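Local coordinates for protein NAD(P)H-flavin oxidoreductase (Agrobacterium tumefaciens str. C58, PDB 2FRE) that binds flavin mononucleotide and, as a member of the nitroreductase family, probably uses it to pass electrons from NAD(P)H to flavin or other acceptors, at residues N3-Q8 against D19-R24; Y130-M135 against V159-L164; T38-A43 against F119-Q124. All coordinates share one frame; numbering follows the deposited sequence.

Contact 1: N3-Q8 against D19-R24; sequences NSNNRQ and DRWSPR. With FMN (flavin mononucleotide), chain C.
Ser4 OG donates to Asp19 OD1 at 2.7 Å, on the syn side of the carboxylate, tying the hairpin of strands 3-4 and 7-8, with its type I' turn from Ser4 to Arg7, to the loop after helix 16-19. Arg7 reaches further: NH1 donates to the backbone O of Arg20 at 2.9 Å, bent to 137° at the hydrogen, and also bonds Leu18 O. Packing adds the amide of Asn5, set across the Trp21 indole with the planes 59° apart; ND2 lies 3.3 Å from CD1 of Trp21, while its hydrogen bond goes to Leu18 O.

Most charge gathers at the FMN phosphate. Arg7 NH2 and Arg20 NH2 both donate to O1P, at 2.8 and 2.9 Å, and Arg20 NH1 takes O2P in a nearly straight bond (171°). Ser22 grips two oxygens, O3P through its backbone N and O2P through OG at 2.6 Å. At the other end of the cofactor, NE and NH2 of Arg24 share flavin O2.

Arg7 NH1 and Arg20 NH2 stand 4.4 Å apart. Hairpin and loop each give an arginine to O1P, so the phosphate bridges them and would offset the like charges.

Contact 2: Y130-M135 against V159-L164; sequences YHAHGM and VAIGTL. With FMN (flavin mononucleotide), chain C.
Ala132 and Ile161 face each other as a non-hydrogen-bonded pair, CA to CA 4.3 Å, in two strand segments running antiparallel at 164°. The flanking pairs, His131 with Gly162 and His133 with Ala160, are each closed by two backbone hydrogen bonds.

On the face bearing Ala132, the small methyl sits in the hollow between two branched neighbours: its CB is 4.1 Å from CG1 of Val159 and 4.3 Å from CG1 of Ile161. The other branch of Ile161, CG2, anti to its backbone N, lies against His131 O and reaches CB of Tyr130 at 4.0 Å. Helix 110-127 covers this face through Trp118, Leu121 and Ala125. Beside Ala160, the selenomethionine Met135 bends at its third torsion (chi3 -71°), bringing CE close to the backbone N of Val159 and to 4.1 Å from CB of Ala160. Gly162 adds no bump beside His131, whose ring meets CB of Leu164 obliquely, ND1 nearest. A water joins His131 ND1 to Leu164 N.

At the far end, Gly134 O lies 2.9 Å from FMN N10, and CA of Met135 comes to 3.1 Å from N5. A strand edge laid against the isoalloxazine, backed by a central antiparallel sheet, fits the FMN site of the nitroreductase fold.

Contact 3: T38-A43 against F119-Q124; sequences TILDAA and FSLAMQ
Ala43 and Leu121, CA to CA 4.6 Å, mark the closest backbone approach of segment 38-43 of helix 33-44 to segment 119-124 of helix 110-127, with Ile39 opposite Gln124 at 5.3 Å. The segment axes come within 7.5 Å and run roughly antiparallel, at 142° between their N-to-C directions. So tight a spacing depends on small side chains, here alanines and a serine.

Ala42 points its CB at the other helix and meets CB of Gln124 at 3.4 Å. CG of Gln124 stands anti to its backbone N (chi1 -172°), against the Ala42 methyl and near CA of Ile39, while CD comes close to CG2 of Thr38. Next, CB of Ala43 rests on CB of Leu121 at 3.8 Å, and CA of Ala43 packs against CB of Ser120.

Leu121 fills the seam toward Ile39 and Leu40. Its CD2 meets CG2 of Ile39 at 3.6 Å, the two side chains crossing at a slant, whereas CD1 touches CD2 of Leu40 at 3.9 Å with the leucines side by side, pointing the same way. Phe57 of strand 55-61 packs on Leu40 and Ala43.

No direct hydrogen bond crosses between the segments. A water donates to Ala42 O and to OG of Ser120, each at 2.8 Å, while that OG also bonds Ala116 O.

Ser120 and Gln124 of the seam also pack on the second subunit, as do Phe119 and Met123 outside it. Apolar contacts with one water bridge imply that shape fit, rather than directed bonding, holds these helices together at the dimer interface.

Contacts 2 and 3 are buried, with centres 8 and 9 Å from the centre of the chain; contact 1 lies 16 Å out and is partly buried. Chemistry follows position: charge and phosphate binding dominate contact 1, backbone pairing contact 2, and close apolar fit contact 3. Helix 110-127 links the inner two, since Leu121 CD2 is 3.9 Å from Ile161 CD1, and strand 131-135 follows that helix in the chain. Contact 1 meets contact 2 where Pro23 CB packs on Leu164 CD1, and meets contact 3 where Arg20 NE lies 3.6 Å from Phe119 CE1. Contacts 1 and 2 share the FMN, while contacts 1 and 3 both touch the second subunit.

Contact 1: N3-Q8 against D19-R24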
loop_
_atom_site.group_PDB
_atom_site.type_symbol
_atom_site.label_atom_id
_atom_site.label_comp_id
_atom_site.label_asym_id
_atom_site.label_seq_id
_atom_site.Cartn_x
_atom_site.Cartn_y
_atom_site.Cartn_z
ATOM N N ASN A 3 -19.514 11.191 -5.289
ATOM C CA ASN A 3 -19.069 11.804 -6.549
ATOM C C ASN A 3 -17.956 12.797 -6.237
ATOM O O ASN A 3 -18.184 13.790 -5.544
ATOM C CB ASN A 3 -20.207 12.542 -7.256
ATOM C CG ASN A 3 -21.316 11.614 -7.692
ATOM O OD1 ASN A 3 -21.156 10.825 -8.625
ATOM N ND2 ASN A 3 -22.458 11.714 -7.028
ATOM N N SER A 4 -16.754 12.529 -6.745
ATOM C CA SER A 4 -15.605 13.405 -6.502
ATOM C C SER A 4 -14.503 13.130 -7.514
ATOM O O SER A 4 -14.280 11.988 -7.894
ATOM C CB SER A 4 -15.081 13.204 -5.071
ATOM O OG SER A 4 -14.395 14.361 -4.626
ATOM N N ASN A 5 -13.829 14.191 -7.964
ATOM C CA ASN A 5 -12.689 14.068 -8.881
ATOM C C ASN A 5 -12.992 13.276 -10.157
ATOM O O ASN A 5 -12.213 12.410 -10.555
ATOM C CB ASN A 5 -11.485 13.472 -8.164
ATOM C CG ASN A 5 -10.190 13.711 -8.922
ATOM O OD1 ASN A 5 -10.056 14.708 -9.645
ATOM N ND2 ASN A 5 -9.241 12.786 -8.790
ATOM N N ASN A 6 -14.129 13.590 -10.776
ATOM C CA ASN A 6 -14.608 12.944 -12.011
ATOM C C ASN A 6 -14.723 11.435 -11.825
ATOM O O ASN A 6 -14.592 10.676 -12.776
ATOM C CB ASN A 6 -13.688 13.292 -13.203
ATOM C CG ASN A 6 -14.426 13.346 -14.563
ATOM O OD1 ASN A 6 -15.459 12.697 -14.794
ATOM N ND2 ASN A 6 -13.895 14.157 -15.450
ATOM N N ARG A 7 -14.972 11.010 -10.592
ATOM C CA ARG A 7 -15.119 9.598 -10.267
ATOM C C ARG A 7 -16.334 9.380 -9.382
ATOM O O ARG A 7 -16.700 10.230 -8.580
ATOM C CB ARG A 7 -13.886 9.060 -9.531
ATOM C CG ARG A 7 -12.628 9.045 -10.332
ATOM C CD ARG A 7 -11.398 8.916 -9.414
ATOM N NE ARG A 7 -10.231 8.438 -10.155
ATOM C CZ ARG A 7 -9.008 8.277 -9.642
ATOM N NH1 ARG A 7 -8.732 8.616 -8.388
ATOM N NH2 ARG A 7 -8.044 7.774 -10.393
ATOM N N GLN A 8 -16.930 8.207 -9.519
ATOM C CA GLN A 8 -18.079 7.838 -8.749
ATOM C C GLN A 8 -17.809 6.476 -8.143
ATOM O O GLN A 8 -17.428 5.536 -8.833
ATOM C CB GLN A 8 -19.328 7.764 -9.621
ATOM C CG GLN A 8 -20.573 7.493 -8.799
ATOM C CD GLN A 8 -21.854 7.440 -9.618
ATOM O OE1 GLN A 8 -22.338 6.356 -9.973
ATOM N NE2 GLN A 8 -22.429 8.586 -9.869
ATOM N N ASP A 19 -10.142 11.429 -4.754
ATOM C CA ASP A 19 -9.398 12.672 -5.020
ATOM C C ASP A 19 -7.923 12.428 -5.256
ATOM O O ASP A 19 -7.293 13.192 -5.985
ATOM C CB ASP A 19 -9.589 13.680 -3.878
ATOM C CG ASP A 19 -10.984 14.228 -3.842
ATOM O OD1 ASP A 19 -11.671 14.188 -4.881
ATOM O OD2 ASP A 19 -11.401 14.701 -2.787
ATOM N N ARG A 20 -7.367 11.377 -4.651
ATOM C CA ARG A 20 -5.973 11.015 -4.947
ATOM C C ARG A 20 -5.860 10.457 -6.363
ATOM O O ARG A 20 -6.533 9.492 -6.694
ATOM C CB ARG A 20 -5.453 9.968 -3.984
ATOM C CG ARG A 20 -4.014 9.530 -4.237
ATOM C CD ARG A 20 -3.813 8.073 -4.045
ATOM N NE ARG A 20 -4.705 7.226 -4.832
ATOM C CZ ARG A 20 -4.586 6.982 -6.131
ATOM N NH1 ARG A 20 -3.624 7.538 -6.851
ATOM N NH2 ARG A 20 -5.473 6.186 -6.718
ATOM N N TRP A 21 -4.983 11.036 -7.178
ATOM C CA TRP A 21 -4.767 10.528 -8.533
ATOM C C TRP A 21 -3.400 10.895 -9.052
ATOM O O TRP A 21 -2.641 11.570 -8.373
ATOM C CB TRP A 21 -5.859 10.985 -9.502
ATOM C CG TRP A 21 -5.848 12.415 -9.922
ATOM C CD1 TRP A 21 -6.066 13.500 -9.131
ATOM C CD2 TRP A 21 -5.713 12.913 -11.253
ATOM N NE1 TRP A 21 -6.048 14.647 -9.872
ATOM C CE2 TRP A 21 -5.827 14.318 -11.187
ATOM C CE3 TRP A 21 -5.490 12.311 -12.496
ATOM C CZ2 TRP A 21 -5.755 15.117 -12.309
ATOM C CZ3 TRP A 21 -5.403 13.111 -13.614
ATOM C CH2 TRP A 21 -5.526 14.501 -13.516
ATOM N N SER A 22 -3.074 10.407 -10.246
ATOM C CA SER A 22 -1.698 10.457 -10.736
ATOM C C SER A 22 -1.643 11.191 -12.083
ATOM O O SER A 22 -1.542 10.585 -13.138
ATOM C CB SER A 22 -1.117 9.043 -10.790
ATOM O OG SER A 22 -1.238 8.417 -9.499
ATOM N N PRO A 23 -1.688 12.530 -12.038
ATOM C CA PRO A 23 -1.527 13.304 -13.247
ATOM C C PRO A 23 -0.064 13.376 -13.663
ATOM O O PRO A 23 0.812 12.888 -12.946
ATOM C CB PRO A 23 -2.025 14.691 -12.841
ATOM C CG PRO A 23 -1.649 14.783 -11.402
ATOM C CD PRO A 23 -1.893 13.394 -10.862
ATOM N N ARG A 24 0.182 14.006 -14.809
ATOM C CA ARG A 24 1.530 14.145 -15.362
ATOM C C ARG A 24 1.960 15.604 -15.557
ATOM O O ARG A 24 3.142 15.845 -15.806
ATOM C CB ARG A 24 1.636 13.399 -16.706
ATOM C CG ARG A 24 1.505 11.909 -16.553
ATOM C CD ARG A 24 1.620 11.160 -17.832
ATOM N NE ARG A 24 1.416 9.751 -17.550
ATOM C CZ ARG A 24 0.231 9.152 -17.463
ATOM N NH1 ARG A 24 -0.886 9.820 -17.715
ATOM N NH2 ARG A 24 0.164 7.865 -17.146
HETATM N N1 FMN C . 2.323 5.813 -14.952
HETATM C C2 FMN C . 3.125 6.186 -16.029
HETATM O O2 FMN C . 2.783 7.122 -16.760
HETATM N N3 FMN C . 4.297 5.503 -16.304
HETATM C C4 FMN C . 4.719 4.459 -15.527
HETATM O O4 FMN C . 5.879 4.022 -15.669
HETATM C C4A FMN C . 3.906 4.086 -14.435
HETATM N N5 FMN C . 4.287 3.034 -13.620
HETATM C C5A FMN C . 3.518 2.729 -12.509
HETATM C C6 FMN C . 3.925 1.700 -11.678
HETATM C C7 FMN C . 3.191 1.371 -10.557
HETATM C C7M FMN C . 3.951 0.642 -9.483
HETATM C C8 FMN C . 2.009 2.056 -10.257
HETATM C C8M FMN C . 1.508 2.121 -8.833
HETATM C C9 FMN C . 1.590 3.088 -11.086
HETATM C C9A FMN C . 2.338 3.412 -12.233
HETATM N N10 FMN C . 1.920 4.424 -13.071
HETATM C C10 FMN C . 2.717 4.770 -14.156
HETATM C "C1'" FMN C . 0.600 5.125 -12.863
HETATM C "C2'" FMN C . -0.631 4.228 -12.970
HETATM O "O2'" FMN C . -1.006 3.987 -14.321
HETATM C "C3'" FMN C . -1.784 4.839 -12.178
HETATM O "O3'" FMN C . -1.451 4.868 -10.795
HETATM C "C4'" FMN C . -3.082 4.080 -12.423
HETATM O "O4'" FMN C . -3.493 4.223 -13.773
HETATM C "C5'" FMN C . -4.222 4.520 -11.511
HETATM O "O5'" FMN C . -4.519 5.895 -11.695
HETATM P P FMN C . -4.490 6.927 -10.461
HETATM O O1P FMN C . -5.673 6.568 -9.577
HETATM O O2P FMN C . -3.203 6.738 -9.674
HETATM O O3P FMN C . -4.581 8.307 -11.053
#

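Contact 2: Y130-M135 against V159-L164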
loop_
_atom_site.group_PDB
_atom_site.type_symbol
_atom_site.label_atom_id
_atom_site.label_comp_id
_atom_site.label_asym_id
_atom_site.label_seq_id
_atom_site.Cartn_x
_atom_site.Cartn_y
_atom_site.Cartn_z
ATOM N N TYR A 130 -0.261 18.185 -3.016
ATOM C CA TYR A 130 0.569 17.691 -4.125
ATOM C C TYR A 130 -0.075 16.473 -4.753
ATOM O O TYR A 130 -1.106 15.998 -4.287
ATOM C CB TYR A 130 1.966 17.317 -3.617
ATOM C CG TYR A 130 2.664 18.470 -2.950
ATOM C CD1 TYR A 130 3.071 19.560 -3.682
ATOM C CD2 TYR A 130 2.898 18.473 -1.579
ATOM C CE1 TYR A 130 3.704 20.628 -3.076
ATOM C CE2 TYR A 130 3.524 19.530 -0.965
ATOM C CZ TYR A 130 3.916 20.612 -1.711
ATOM O OH TYR A 130 4.553 21.664 -1.121
ATOM N N HIS A 131 0.527 15.989 -5.828
ATOM C CA HIS A 131 0.183 14.694 -6.397
ATOM C C HIS A 131 1.430 13.861 -6.583
ATOM O O HIS A 131 2.459 14.370 -7.071
ATOM C CB HIS A 131 -0.540 14.866 -7.740
ATOM C CG HIS A 131 -1.862 15.571 -7.621
ATOM N ND1 HIS A 131 -1.966 16.939 -7.509
ATOM C CD2 HIS A 131 -3.124 15.093 -7.532
ATOM C CE1 HIS A 131 -3.231 17.279 -7.382
ATOM N NE2 HIS A 131 -3.961 16.178 -7.404
ATOM N N ALA A 132 1.328 12.583 -6.217
ATOM C CA ALA A 132 2.408 11.615 -6.414
ATOM C C ALA A 132 2.037 10.714 -7.597
ATOM O O ALA A 132 0.857 10.481 -7.842
ATOM C CB ALA A 132 2.617 10.784 -5.190
ATOM N N HIS A 133 3.026 10.257 -8.345
ATOM C CA HIS A 133 2.776 9.446 -9.545
ATOM C C HIS A 133 3.813 8.333 -9.589
ATOM O O HIS A 133 5.015 8.588 -9.691
ATOM C CB HIS A 133 2.850 10.334 -10.775
ATOM C CG HIS A 133 2.291 9.725 -12.027
ATOM N ND1 HIS A 133 2.528 8.421 -12.412
ATOM C CD2 HIS A 133 1.549 10.271 -13.013
ATOM C CE1 HIS A 133 1.942 8.195 -13.580
ATOM N NE2 HIS A 133 1.337 9.298 -13.960
ATOM N N GLY A 134 3.343 7.097 -9.461
ATOM C CA GLY A 134 4.213 5.936 -9.442
ATOM C C GLY A 134 4.727 5.613 -10.827
ATOM O O GLY A 134 4.043 5.884 -11.820
HETATM N N MSE A 135 5.935 5.053 -10.905
HETATM C CA MSE A 135 6.521 4.680 -12.196
HETATM C C MSE A 135 7.287 3.359 -12.148
HETATM O O MSE A 135 8.174 3.172 -11.323
HETATM C CB MSE A 135 7.453 5.792 -12.727
HETATM C CG MSE A 135 6.786 7.136 -12.886
HETATM SE SE MSE A 135 8.140 8.484 -13.340
HETATM C CE MSE A 135 9.029 8.527 -11.565
ATOM N N VAL A 159 8.907 7.412 -8.114
ATOM C CA VAL A 159 7.796 8.277 -7.756
ATOM C C VAL A 159 8.150 9.707 -8.080
ATOM O O VAL A 159 9.198 10.203 -7.654
ATOM C CB VAL A 159 7.454 8.180 -6.260
ATOM C CG1 VAL A 159 6.289 9.077 -5.928
ATOM C CG2 VAL A 159 7.138 6.736 -5.872
ATOM N N ALA A 160 7.269 10.350 -8.841
ATOM C CA ALA A 160 7.339 11.767 -9.140
ATOM C C ALA A 160 6.266 12.470 -8.290
ATOM O O ALA A 160 5.104 12.018 -8.239
ATOM C CB ALA A 160 7.075 11.991 -10.596
ATOM N N ILE A 161 6.665 13.546 -7.609
ATOM C CA ILE A 161 5.765 14.337 -6.793
ATOM C C ILE A 161 5.893 15.810 -7.147
ATOM O O ILE A 161 6.994 16.312 -7.342
ATOM C CB ILE A 161 6.048 14.195 -5.280
ATOM C CG1 ILE A 161 6.462 12.762 -4.911
ATOM C CG2 ILE A 161 4.794 14.635 -4.486
ATOM C CD1 ILE A 161 6.963 12.604 -3.452
ATOM N N GLY A 162 4.758 16.497 -7.226
ATOM C CA GLY A 162 4.762 17.901 -7.587
ATOM C C GLY A 162 3.397 18.532 -7.486
ATOM O O GLY A 162 2.439 17.939 -6.958
ATOM N N THR A 163 3.323 19.754 -7.981
ATOM C CA THR A 163 2.106 20.532 -7.968
ATOM C C THR A 163 1.500 20.558 -9.363
ATOM O O THR A 163 2.169 20.920 -10.336
ATOM C CB THR A 163 2.389 21.952 -7.497
ATOM O OG1 THR A 163 2.921 21.906 -6.162
ATOM C CG2 THR A 163 1.123 22.793 -7.518
ATOM N N LEU A 164 0.228 20.174 -9.434
ATOM C CA LEU A 164 -0.491 20.020 -10.686
ATOM C C LEU A 164 -0.583 21.352 -11.404
ATOM O O LEU A 164 -0.715 22.391 -10.766
ATOM C CB LEU A 164 -1.905 19.475 -10.420
ATOM C CG LEU A 164 -2.824 19.183 -11.622
ATOM C CD1 LEU A 164 -2.260 18.111 -12.525
ATOM C CD2 LEU A 164 -4.223 18.769 -11.165
HETATM N N1 FMN C . 2.323 5.813 -14.952
HETATM C C2 FMN C . 3.125 6.186 -16.029
HETATM O O2 FMN C . 2.783 7.122 -16.760
HETATM N N3 FMN C . 4.297 5.503 -16.304
HETATM C C4 FMN C . 4.719 4.459 -15.527
HETATM O O4 FMN C . 5.879 4.022 -15.669
HETATM C C4A FMN C . 3.906 4.086 -14.435
HETATM N N5 FMN C . 4.287 3.034 -13.620
HETATM C C5A FMN C . 3.518 2.729 -12.509
HETATM C C6 FMN C . 3.925 1.700 -11.678
HETATM C C7 FMN C . 3.191 1.371 -10.557
HETATM C C7M FMN C . 3.951 0.642 -9.483
HETATM C C8 FMN C . 2.009 2.056 -10.257
HETATM C C8M FMN C . 1.508 2.121 -8.833
HETATM C C9 FMN C . 1.590 3.088 -11.086
HETATM C C9A FMN C . 2.338 3.412 -12.233
HETATM N N10 FMN C . 1.920 4.424 -13.071
HETATM C C10 FMN C . 2.717 4.770 -14.156
HETATM C "C1'" FMN C . 0.600 5.125 -12.863
HETATM C "C2'" FMN C . -0.631 4.228 -12.970
HETATM O "O2'" FMN C . -1.006 3.987 -14.321
HETATM C "C3'" FMN C . -1.784 4.839 -12.178
HETATM O "O3'" FMN C . -1.451 4.868 -10.795
HETATM C "C4'" FMN C . -3.082 4.080 -12.423
HETATM O "O4'" FMN C . -3.493 4.223 -13.773
HETATM C "C5'" FMN C . -4.222 4.520 -11.511
HETATM O "O5'" FMN C . -4.519 5.895 -11.695
HETATM P P FMN C . -4.490 6.927 -10.461
HETATM O O1P FMN C . -5.673 6.568 -9.577
HETATM O O2P FMN C . -3.203 6.738 -9.674
HETATM O O3P FMN C . -4.581 8.307 -11.053
HETATM O O HOH W 1 -1.186 19.691 -6.939
#

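Contact 3: T38-A43 against F119-Q124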
loop_
_atom_site.group_PDB
_atom_site.type_symbol
_atom_site.label_atom_id
_atom_site.label_comp_id
_atom_site.label_asym_id
_atom_site.label_seq_id
_atom_site.Cartn_x
_atom_site.Cartn_y
_atom_site.Cartn_z
ATOM N N THR A 38 7.747 15.249 5.656
ATOM C CA THR A 38 6.424 14.883 6.170
ATOM C C THR A 38 5.831 13.717 5.374
ATOM O O THR A 38 5.333 12.728 5.949
ATOM C CB THR A 38 5.473 16.107 6.172
ATOM O OG1 THR A 38 6.076 17.175 6.907
ATOM C CG2 THR A 38 4.147 15.777 6.837
ATOM N N ILE A 39 5.928 13.824 4.048
ATOM C CA ILE A 39 5.451 12.783 3.128
ATOM C C ILE A 39 6.119 11.446 3.396
ATOM O O ILE A 39 5.441 10.437 3.496
ATOM C CB ILE A 39 5.645 13.209 1.654
ATOM C CG1 ILE A 39 4.667 14.354 1.335
ATOM C CG2 ILE A 39 5.426 12.019 0.702
ATOM C CD1 ILE A 39 4.903 15.017 0.019
ATOM N N LEU A 40 7.441 11.445 3.524
ATOM C CA LEU A 40 8.168 10.213 3.794
ATOM C C LEU A 40 7.964 9.730 5.233
ATOM O O LEU A 40 7.984 8.535 5.491
ATOM C CB LEU A 40 9.657 10.376 3.442
ATOM C CG LEU A 40 9.960 10.633 1.960
ATOM C CD1 LEU A 40 11.486 10.754 1.709
ATOM C CD2 LEU A 40 9.361 9.602 1.051
ATOM N N ASP A 41 7.717 10.657 6.163
ATOM C CA ASP A 41 7.395 10.304 7.547
ATOM C C ASP A 41 6.078 9.515 7.592
ATOM O O ASP A 41 5.999 8.453 8.197
ATOM C CB ASP A 41 7.306 11.578 8.419
ATOM C CG ASP A 41 7.392 11.290 9.896
ATOM O OD1 ASP A 41 7.630 10.126 10.299
ATOM O OD2 ASP A 41 7.243 12.246 10.671
ATOM N N ALA A 42 5.059 9.997 6.890
ATOM C CA ALA A 42 3.792 9.261 6.800
ATOM C C ALA A 42 3.977 7.862 6.190
ATOM O O ALA A 42 3.436 6.860 6.700
ATOM C CB ALA A 42 2.753 10.085 6.004
ATOM N N ALA A 43 4.742 7.797 5.101
ATOM C CA ALA A 43 5.075 6.540 4.442
ATOM C C ALA A 43 5.714 5.513 5.408
ATOM O O ALA A 43 5.334 4.342 5.411
ATOM C CB ALA A 43 5.999 6.808 3.221
ATOM N N PHE A 119 1.418 3.819 -0.772
ATOM C CA PHE A 119 0.087 4.447 -0.715
ATOM C C PHE A 119 0.076 5.546 0.331
ATOM O O PHE A 119 -0.498 6.616 0.125
ATOM C CB PHE A 119 -1.067 3.482 -0.455
ATOM C CG PHE A 119 -2.372 4.131 -0.643
ATOM C CD1 PHE A 119 -2.923 4.238 -1.904
ATOM C CD2 PHE A 119 -2.993 4.778 0.414
ATOM C CE1 PHE A 119 -4.118 4.930 -2.110
ATOM C CE2 PHE A 119 -4.175 5.460 0.229
ATOM C CZ PHE A 119 -4.744 5.551 -1.024
ATOM N N SER A 120 0.691 5.263 1.470
ATOM C CA SER A 120 0.778 6.227 2.550
ATOM C C SER A 120 1.474 7.503 2.071
ATOM O O SER A 120 1.015 8.615 2.346
ATOM C CB SER A 120 1.538 5.603 3.722
ATOM O OG SER A 120 0.818 4.525 4.304
ATOM N N LEU A 121 2.570 7.329 1.335
ATOM C CA LEU A 121 3.314 8.427 0.676
ATOM C C LEU A 121 2.400 9.282 -0.229
ATOM O O LEU A 121 2.359 10.524 -0.134
ATOM C CB LEU A 121 4.460 7.814 -0.146
ATOM C CG LEU A 121 5.562 8.689 -0.744
ATOM C CD1 LEU A 121 6.728 7.797 -1.157
ATOM C CD2 LEU A 121 5.050 9.527 -1.906
ATOM N N ALA A 122 1.689 8.590 -1.119
ATOM C CA ALA A 122 0.753 9.229 -2.062
ATOM C C ALA A 122 -0.368 9.975 -1.342
ATOM O O ALA A 122 -0.768 11.089 -1.747
ATOM C CB ALA A 122 0.189 8.188 -2.999
HETATM N N MSE A 123 -0.850 9.387 -0.260
HETATM C CA MSE A 123 -1.913 9.970 0.533
HETATM C C MSE A 123 -1.451 11.221 1.261
HETATM O O MSE A 123 -2.113 12.237 1.233
HETATM C CB MSE A 123 -2.455 8.937 1.511
HETATM C CG MSE A 123 -3.775 9.277 2.125
HETATM SE SE MSE A 123 -5.167 9.634 0.791
HETATM C CE MSE A 123 -5.139 11.114 0.908
ATOM N N GLN A 124 -0.302 11.132 1.904
ATOM C CA GLN A 124 0.243 12.305 2.597
ATOM C C GLN A 124 0.562 13.446 1.617
ATOM O O GLN A 124 0.268 14.625 1.893
ATOM C CB GLN A 124 1.454 11.943 3.465
ATOM C CG GLN A 124 1.963 13.083 4.372
ATOM C CD GLN A 124 0.916 13.720 5.269
ATOM O OE1 GLN A 124 0.215 14.713 4.894
ATOM N NE2 GLN A 124 0.830 13.217 6.476
HETATM O O HOH W 2 1.297 5.015 7.016
#